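HcgC (Methanococcus maripaludis S2, PDB 5O4M) probably acts as an S-adenosylmethionine-dependent methyltransferase that methylates the pyridinol ring during biosynthesis of the FeGP cofactor. Local coordinates at residues 12-17 with 227-232; 66-71 with 84-89. All coordinates share one frame; numbering follows the deposited sequence.

Interaction 1. Residues 12-17 with 227-232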
ATOM      1  N   THR A  12      -3.268 -22.780  -6.532  1.00 33.09           N
ATOM      2  CA  THR A  12      -4.325 -22.339  -7.414  1.00 35.09           C
ATOM      3  C   THR A  12      -3.769 -21.415  -8.459  1.00 38.46           C
ATOM      4  O   THR A  12      -3.197 -20.382  -8.127  1.00 37.24           O
ATOM      5  CB  THR A  12      -5.418 -21.628  -6.580  1.00 43.75           C
ATOM      6  OG1 THR A  12      -5.831 -22.499  -5.528  1.00 38.84           O
ATOM      7  CG2 THR A  12      -6.626 -21.220  -7.407  1.00 43.20           C
ATOM      8  N   ARG A  13      -3.933 -21.788  -9.717  1.00 34.48           N
ATOM      9  CA  ARG A  13      -3.473 -20.995 -10.842  1.00 35.03           C
ATOM     10  C   ARG A  13      -4.706 -20.276 -11.339  1.00 35.93           C
ATOM     11  O   ARG A  13      -5.727 -20.914 -11.540  1.00 37.92           O
ATOM     12  CB  ARG A  13      -2.862 -21.872 -11.955  1.00 37.25           C
ATOM     13  CG  ARG A  13      -1.488 -22.393 -11.631  1.00 41.71           C
ATOM     14  CD  ARG A  13      -1.112 -23.707 -12.303  1.00 60.77           C
ATOM     15  NE  ARG A  13      -1.851 -23.996 -13.550  1.00 87.54           N
ATOM     16  CZ  ARG A  13      -1.396 -23.869 -14.800  1.00111.28           C
ATOM     17  NH1 ARG A  13      -0.156 -23.441 -15.032  1.00105.54           N
ATOM     18  NH2 ARG A  13      -2.180 -24.169 -15.829  1.00 99.24           N
ATOM     19  N   SER A  14      -4.648 -18.948 -11.515  1.00 32.40           N
ATOM     20  CA  SER A  14      -5.822 -18.203 -11.975  1.00 33.10           C
ATOM     21  C   SER A  14      -6.314 -18.622 -13.368  1.00 36.96           C
ATOM     22  O   SER A  14      -5.506 -18.934 -14.258  1.00 34.75           O
ATOM     23  CB  SER A  14      -5.542 -16.701 -11.986  1.00 34.69           C
ATOM     24  OG  SER A  14      -4.613 -16.354 -12.987  1.00 37.40           O
ATOM     25  N   LYS A  15      -7.630 -18.627 -13.543  1.00 32.48           N
ATOM     26  CA  LYS A  15      -8.288 -18.954 -14.827  1.00 33.11           C
ATOM     27  C   LYS A  15      -7.955 -17.814 -15.798  1.00 36.66           C
ATOM     28  O   LYS A  15      -7.719 -18.044 -16.975  1.00 37.86           O
ATOM     29  CB  LYS A  15      -9.809 -19.097 -14.654  1.00 33.25           C
ATOM     30  CG  LYS A  15     -10.175 -20.307 -13.831  1.00 51.83           C
ATOM     31  CD  LYS A  15     -11.664 -20.432 -13.625  1.00 71.44           C
ATOM     32  CE  LYS A  15     -12.026 -21.232 -12.388  1.00 86.17           C
ATOM     33  NZ  LYS A  15     -11.608 -22.668 -12.445  1.00 97.83           N
ATOM     34  N   ILE A  16      -7.935 -16.580 -15.285  1.00 33.62           N
ATOM     35  CA  ILE A  16      -7.586 -15.394 -16.068  1.00 33.58           C
ATOM     36  C   ILE A  16      -6.079 -15.498 -16.419  1.00 36.29           C
ATOM     37  O   ILE A  16      -5.230 -15.677 -15.548  1.00 36.43           O
ATOM     38  CB  ILE A  16      -7.937 -14.101 -15.280  1.00 35.87           C
ATOM     39  CG1 ILE A  16      -9.470 -13.900 -15.299  1.00 36.21           C
ATOM     40  CG2 ILE A  16      -7.208 -12.854 -15.830  1.00 37.34           C
ATOM     41  CD1 ILE A  16     -10.033 -12.841 -14.289  1.00 30.96           C
ATOM     42  N   LYS A  17      -5.746 -15.391 -17.685  1.00 32.92           N
ATOM     43  CA  LYS A  17      -4.370 -15.487 -18.153  1.00 31.27           C
ATOM     44  C   LYS A  17      -3.962 -14.146 -18.501  1.00 30.55           C
ATOM     45  O   LYS A  17      -4.821 -13.341 -18.727  1.00 29.91           O
ATOM     46  CB  LYS A  17      -4.236 -16.404 -19.395  1.00 33.62           C
ATOM     47  CG  LYS A  17      -4.869 -17.747 -19.309  1.00 41.87           C
ATOM     48  CD  LYS A  17      -4.546 -18.467 -18.054  1.00 48.11           C
ATOM     49  CE  LYS A  17      -5.040 -19.896 -18.079  1.00 59.96           C
ATOM     50  NZ  LYS A  17      -4.700 -20.613 -16.817  1.00 70.26           N
ATOM     51  N   MET A 227       0.131 -17.892 -19.873  1.00 38.06           N
ATOM     52  CA  MET A 227       0.353 -18.215 -18.479  1.00 40.32           C
ATOM     53  C   MET A 227      -0.754 -17.578 -17.598  1.00 38.01           C
ATOM     54  O   MET A 227      -1.250 -16.491 -17.895  1.00 35.51           O
ATOM     55  CB  MET A 227       1.760 -17.647 -18.088  1.00 45.52           C
ATOM     56  CG  MET A 227       2.452 -18.274 -16.883  1.00 52.76           C
ATOM     57  SD  MET A 227       2.817 -20.023 -17.155  1.00 62.88           S
ATOM     58  CE  MET A 227       1.594 -20.790 -15.846  1.00 59.83           C
ATOM     59  N   SER A 228      -1.139 -18.267 -16.516  1.00 33.69           N
ATOM     60  CA  SER A 228      -2.112 -17.774 -15.548  1.00 31.65           C
ATOM     61  C   SER A 228      -1.511 -16.492 -15.046  1.00 32.07           C
ATOM     62  O   SER A 228      -0.288 -16.422 -14.847  1.00 30.64           O
ATOM     63  CB  SER A 228      -2.271 -18.719 -14.368  1.00 33.70           C
ATOM     64  OG  SER A 228      -3.085 -19.799 -14.743  1.00 37.58           O
ATOM     65  N   ALA A 229      -2.322 -15.468 -14.857  1.00 25.42           N
ATOM     66  CA  ALA A 229      -1.756 -14.228 -14.373  1.00 25.36           C
ATOM     67  C   ALA A 229      -1.181 -14.393 -12.965  1.00 31.70           C
ATOM     68  O   ALA A 229      -0.143 -13.783 -12.638  1.00 32.82           O
ATOM     69  CB  ALA A 229      -2.805 -13.144 -14.378  1.00 26.99           C
ATOM     70  N   ILE A 230      -1.845 -15.204 -12.126  1.00 27.01           N
ATOM     71  CA  ILE A 230      -1.415 -15.403 -10.743  1.00 27.96           C
ATOM     72  C   ILE A 230      -1.512 -16.834 -10.292  1.00 28.84           C
ATOM     73  O   ILE A 230      -2.404 -17.559 -10.700  1.00 30.52           O
ATOM     74  CB  ILE A 230      -2.281 -14.475  -9.807  1.00 31.59           C
ATOM     75  CG1 ILE A 230      -2.002 -12.977 -10.090  1.00 34.06           C
ATOM     76  CG2 ILE A 230      -2.054 -14.780  -8.298  1.00 33.24           C
ATOM     77  CD1 ILE A 230      -2.953 -12.007  -9.497  1.00 43.40           C
ATOM     78  N   THR A 231      -0.574 -17.230  -9.436  1.00 27.12           N
ATOM     79  CA  THR A 231      -0.492 -18.548  -8.840  1.00 27.92           C
ATOM     80  C   THR A 231      -0.436 -18.295  -7.339  1.00 33.22           C
ATOM     81  O   THR A 231       0.387 -17.516  -6.884  1.00 33.10           O
ATOM     82  CB  THR A 231       0.667 -19.379  -9.387  1.00 30.14           C
ATOM     83  OG1 THR A 231       0.491 -19.476 -10.800  1.00 32.20           O
ATOM     84  CG2 THR A 231       0.711 -20.795  -8.754  1.00 30.60           C
ATOM     85  N   VAL A 232      -1.294 -18.944  -6.586  1.00 32.77           N
ATOM     86  CA  VAL A 232      -1.379 -18.770  -5.146  1.00 34.74           C
ATOM     87  C   VAL A 232      -1.209 -20.064  -4.385  1.00 38.48           C
ATOM     88  O   VAL A 232      -1.747 -21.087  -4.796  1.00 38.57           O
ATOM     89  CB  VAL A 232      -2.777 -18.217  -4.746  1.00 40.15           C
ATOM     90  CG1 VAL A 232      -2.776 -17.710  -3.311  1.00 40.82           C
ATOM     91  CG2 VAL A 232      -3.263 -17.138  -5.695  1.00 40.67           C
TER
HETATM   92  O   HOH W   1      -4.163 -21.751  -3.552  1.00 35.62           O
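Thr12 and Val232 form an antiparallel hydrogen-bonded pair. Thr12 N donates to Val232 O at 2.9 Å. Val232 N returns a bond to Thr12 O. Ser14 N continues the ladder to Ile230 O at 2.8 Å. A water bridges Thr12 OG1 and Val232 O.

Past this ladder the two segments stay tied, largely through serine side chains. Ser14 OG sits between its backbone N and carbonyl carbon (chi1 69°). From there it accepts the N-H of Ile230 at 3.1 Å and donates to Ile16 O. Ile16 O takes a second bond, from Ala229 N at 3.0 Å and nearly straight. Ser228 OG donates to Ser14 O at 2.6 Å, in plane on a lone pair. Lys17 bends at chi2 and lays its CD against Ser228 CA. Its NZ then reaches Ser228 OG at 2.8 Å and also donates to Ser14 O, so two donors grip that carbonyl. A methionine in place of Lys17 would probably leave Ser228 OG without its donor and Ser14 O with one bond fewer.

The remaining contacts are van der Waals ones. Arg13 CG lies beside Thr231 OG1 at 3.6 Å, the two side chains pointing the same way. The Arg13 guanidinium has Ser228 OG over one face, and its NH1 meets Met227 CE at 3.3 Å.

Strand 10-13 is an outer strand, within this chain, of a three-stranded antiparallel sheet, with 230-234 in the middle and 198-203 beyond. Asn204 bonds Thr231 OG1 and Ser228 O. Thr12 and Ile230 touch helix 239-251, and Ile230 and Val232 touch helix 177-193. Lys17 is the N-cap residue of helix 18-37.

Interaction 2. Residues 66-71 with 84-89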
ATOM      1  N   GLU A  66     -11.695   0.787 -45.568  1.00 43.79           N
ATOM      2  CA  GLU A  66     -11.489  -0.084 -46.742  1.00 45.31           C
ATOM      3  C   GLU A  66     -10.122  -0.716 -46.716  1.00 49.10           C
ATOM      4  O   GLU A  66      -9.995  -1.915 -46.950  1.00 48.82           O
ATOM      5  CB  GLU A  66     -11.682   0.697 -48.043  1.00 48.46           C
ATOM      6  CG  GLU A  66     -13.084   1.261 -48.200  1.00 61.68           C
ATOM      7  CD  GLU A  66     -13.305   2.078 -49.450  1.00 75.47           C
ATOM      8  OE1 GLU A  66     -12.380   2.150 -50.293  1.00 69.27           O
ATOM      9  OE2 GLU A  66     -14.409   2.661 -49.577  1.00 56.85           O
ATOM     10  N   GLU A  67      -9.103   0.086 -46.415  1.00 47.50           N
ATOM     11  CA  GLU A  67      -7.722  -0.361 -46.311  1.00 47.35           C
ATOM     12  C   GLU A  67      -7.193   0.068 -44.947  1.00 46.31           C
ATOM     13  O   GLU A  67      -7.370   1.217 -44.557  1.00 44.46           O
ATOM     14  CB  GLU A  67      -6.861   0.235 -47.441  1.00 49.98           C
ATOM     15  CG  GLU A  67      -5.408  -0.235 -47.359  1.00 58.41           C
ATOM     16  CD  GLU A  67      -4.573   0.112 -48.571  1.00 74.43           C
ATOM     17  OE1 GLU A  67      -3.883  -0.785 -49.106  1.00 82.11           O
ATOM     18  OE2 GLU A  67      -4.604   1.292 -48.980  1.00 65.62           O
ATOM     19  N   VAL A  68      -6.555  -0.856 -44.224  1.00 43.06           N
ATOM     20  CA  VAL A  68      -5.973  -0.592 -42.895  1.00 40.12           C
ATOM     21  C   VAL A  68      -4.512  -1.003 -42.994  1.00 45.47           C
ATOM     22  O   VAL A  68      -4.212  -2.169 -43.308  1.00 45.30           O
ATOM     23  CB  VAL A  68      -6.679  -1.310 -41.732  1.00 39.99           C
ATOM     24  CG1 VAL A  68      -5.981  -0.994 -40.418  1.00 37.48           C
ATOM     25  CG2 VAL A  68      -8.139  -0.910 -41.651  1.00 38.90           C
ATOM     26  N   ILE A  69      -3.603  -0.041 -42.738  1.00 40.31           N
ATOM     27  CA  ILE A  69      -2.162  -0.283 -42.800  1.00 38.68           C
ATOM     28  C   ILE A  69      -1.511  -0.077 -41.448  1.00 40.64           C
ATOM     29  O   ILE A  69      -1.668   0.978 -40.831  1.00 38.27           O
ATOM     30  CB  ILE A  69      -1.505   0.643 -43.838  1.00 42.25           C
ATOM     31  CG1 ILE A  69      -2.145   0.490 -45.237  1.00 43.52           C
ATOM     32  CG2 ILE A  69       0.007   0.380 -43.923  1.00 43.17           C
ATOM     33  CD1 ILE A  69      -2.028   1.707 -46.111  1.00 50.99           C
ATOM     34  N   ILE A  70      -0.777  -1.081 -40.993  1.00 37.94           N
ATOM     35  CA  ILE A  70      -0.052  -0.987 -39.735  1.00 38.54           C
ATOM     36  C   ILE A  70       1.368  -0.621 -40.176  1.00 41.76           C
ATOM     37  O   ILE A  70       1.886  -1.255 -41.085  1.00 40.75           O
ATOM     38  CB  ILE A  70      -0.020  -2.300 -38.913  1.00 41.90           C
ATOM     39  CG1 ILE A  70      -1.175  -2.330 -37.989  1.00 42.57           C
ATOM     40  CG2 ILE A  70       1.340  -2.443 -38.099  1.00 45.19           C
ATOM     41  CD1 ILE A  70      -0.953  -1.534 -36.654  1.00 48.68           C
ATOM     42  N   VAL A  71       1.989   0.375 -39.534  1.00 38.90           N
ATOM     43  CA  VAL A  71       3.359   0.779 -39.848  1.00 39.52           C
ATOM     44  C   VAL A  71       4.207   0.591 -38.554  1.00 41.54           C
ATOM     45  O   VAL A  71       3.783   0.989 -37.468  1.00 38.15           O
ATOM     46  CB  VAL A  71       3.472   2.227 -40.376  1.00 44.47           C
ATOM     47  CG1 VAL A  71       4.933   2.581 -40.683  1.00 45.95           C
ATOM     48  CG2 VAL A  71       2.609   2.424 -41.607  1.00 44.95           C
ATOM     49  N   ASP A  84      -5.097 -11.206 -41.806  1.00 60.34           N
ATOM     50  CA  ASP A  84      -4.450 -10.947 -43.099  1.00 61.65           C
ATOM     51  C   ASP A  84      -5.028  -9.745 -43.856  1.00 62.94           C
ATOM     52  O   ASP A  84      -4.414  -9.304 -44.833  1.00 63.36           O
ATOM     53  CB  ASP A  84      -4.478 -12.198 -43.995  1.00 67.11           C
ATOM     54  CG  ASP A  84      -3.735 -13.368 -43.384  1.00 87.25           C
ATOM     55  OD1 ASP A  84      -2.488 -13.411 -43.512  1.00 88.28           O
ATOM     56  OD2 ASP A  84      -4.395 -14.216 -42.733  1.00 97.07           O
ATOM     57  N   GLY A  85      -6.179  -9.226 -43.419  1.00 56.58           N
ATOM     58  CA  GLY A  85      -6.807  -8.067 -44.042  1.00 55.83           C
ATOM     59  C   GLY A  85      -6.026  -6.787 -43.798  1.00 55.23           C
ATOM     60  O   GLY A  85      -6.155  -5.822 -44.543  1.00 55.28           O
ATOM     61  N   ILE A  86      -5.196  -6.772 -42.773  1.00 49.37           N
ATOM     62  CA  ILE A  86      -4.394  -5.604 -42.435  1.00 47.77           C
ATOM     63  C   ILE A  86      -3.084  -5.707 -43.196  1.00 47.17           C
ATOM     64  O   ILE A  86      -2.476  -6.769 -43.215  1.00 43.69           O
ATOM     65  CB  ILE A  86      -4.111  -5.552 -40.905  1.00 49.41           C
ATOM     66  CG1 ILE A  86      -5.402  -5.675 -40.063  1.00 49.47           C
ATOM     67  CG2 ILE A  86      -3.360  -4.266 -40.526  1.00 49.18           C
ATOM     68  CD1 ILE A  86      -5.156  -6.331 -38.748  1.00 51.30           C
ATOM     69  N   LYS A  87      -2.654  -4.606 -43.794  1.00 44.93           N
ATOM     70  CA  LYS A  87      -1.413  -4.541 -44.535  1.00 45.96           C
ATOM     71  C   LYS A  87      -0.342  -4.042 -43.583  1.00 50.13           C
ATOM     72  O   LYS A  87      -0.590  -3.151 -42.782  1.00 48.61           O
ATOM     73  CB  LYS A  87      -1.525  -3.610 -45.761  1.00 50.74           C
ATOM     74  CG  LYS A  87      -2.137  -4.290 -46.990  1.00 70.90           C
ATOM     75  CD  LYS A  87      -3.551  -3.839 -47.310  1.00 80.23           C
ATOM     76  CE  LYS A  87      -4.386  -4.890 -48.016  1.00 94.73           C
ATOM     77  NZ  LYS A  87      -5.841  -4.739 -47.720  1.00109.99           N
ATOM     78  N   PHE A  88       0.861  -4.616 -43.675  1.00 47.29           N
ATOM     79  CA  PHE A  88       1.978  -4.223 -42.831  1.00 45.22           C
ATOM     80  C   PHE A  88       3.051  -3.582 -43.716  1.00 49.65           C
ATOM     81  O   PHE A  88       3.350  -4.101 -44.776  1.00 48.90           O
ATOM     82  CB  PHE A  88       2.583  -5.427 -42.084  1.00 45.40           C
ATOM     83  CG  PHE A  88       3.731  -5.042 -41.182  1.00 44.32           C
ATOM     84  CD1 PHE A  88       3.504  -4.650 -39.880  1.00 45.25           C
ATOM     85  CD2 PHE A  88       5.039  -5.047 -41.648  1.00 45.66           C
ATOM     86  CE1 PHE A  88       4.562  -4.279 -39.056  1.00 44.54           C
ATOM     87  CE2 PHE A  88       6.091  -4.672 -40.825  1.00 46.96           C
ATOM     88  CZ  PHE A  88       5.844  -4.290 -39.534  1.00 44.74           C
ATOM     89  N   MET A  89       3.627  -2.467 -43.250  1.00 47.51           N
ATOM     90  CA  MET A  89       4.686  -1.739 -43.919  1.00 49.53           C
ATOM     91  C   MET A  89       5.723  -1.345 -42.875  1.00 52.05           C
ATOM     92  O   MET A  89       5.339  -0.859 -41.817  1.00 48.52           O
ATOM     93  CB  MET A  89       4.164  -0.441 -44.538  1.00 53.27           C
ATOM     94  CG  MET A  89       3.264  -0.631 -45.689  1.00 59.91           C
ATOM     95  SD  MET A  89       3.388   0.738 -46.867  1.00 68.64           S
ATOM     96  CE  MET A  89       2.811   2.056 -45.940  1.00 64.25           C
TER
HETATM   97  O   HOH W   2      -6.423  -3.359 -45.387  1.00 49.05           O
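Ile70 fits between Ile86 and Phe88, the latter its parallel partner. Lys87, between them in sequence, points to the other face. Ile70 CG1 meets Ile86 CG2 at 3.9 Å. Its CG2 branch turns the other way and reaches Phe88 CD1 at 3.6 Å, lying obliquely to the ring. Phe88 CG is anti to its backbone N (chi1 -179°), which brings CD1 and CE1 beside that methyl. Val68 CG1 lies alongside Ile86 CG2, so this one methyl bridges two residues of strand 67-71.

Ile69, Val71, Lys87 and Met89 make up the second face. Met89 bends at chi2 and chi3 and curls over the neighbouring strand. Its CG and CE both rest on Ile69 CG2, CE at 3.8 Å. The Lys87 side chain crosses Glu67 at about a right angle, with CD against Glu67 OE1. This is no salt bridge, and Glu67 OE2 is hydrogen-bonded to Gln44 NE2.

Lys87 N donates to Val68 O, Ile70 N to Lys87 O at 2.7 Å, and Met89 N to Ile70 O. A water links Val68 N, Gly85 O and Lys87 NZ.

This pairing forms one margin of the Rossmann-like mixed sheet. Strand 87-90 is outermost within this chain, and 65-72 lies between it and 42-48. Ala58 of helix 54-61 covers Val68, Ile70 and Ile86. Leu94 of helix 91-99 covers Val71 and Met89. Val71 also touches the bound S-adenosyl-L-homocysteine.

How the interactions relate
Interactions 1 and 2 lie in different sheets and do not touch. Their centres are 34 Å apart and their nearest atoms about 21 Å. Along the chain, interaction 2 is nested inside the long loop closed by interaction 1. Interaction 2 borders the S-adenosyl-L-homocysteine site: the Val71 side chain is about 5 Å from the bound ligand, and that of Phe88 about 4 Å from the side chain of Asp72, which binds it. Interaction 1 lies away from the annotated sites. Still, its Val232 side chain is about 11 Å from a bound pyridinol, and its Thr231 packs on Tyr207 of the second subunit.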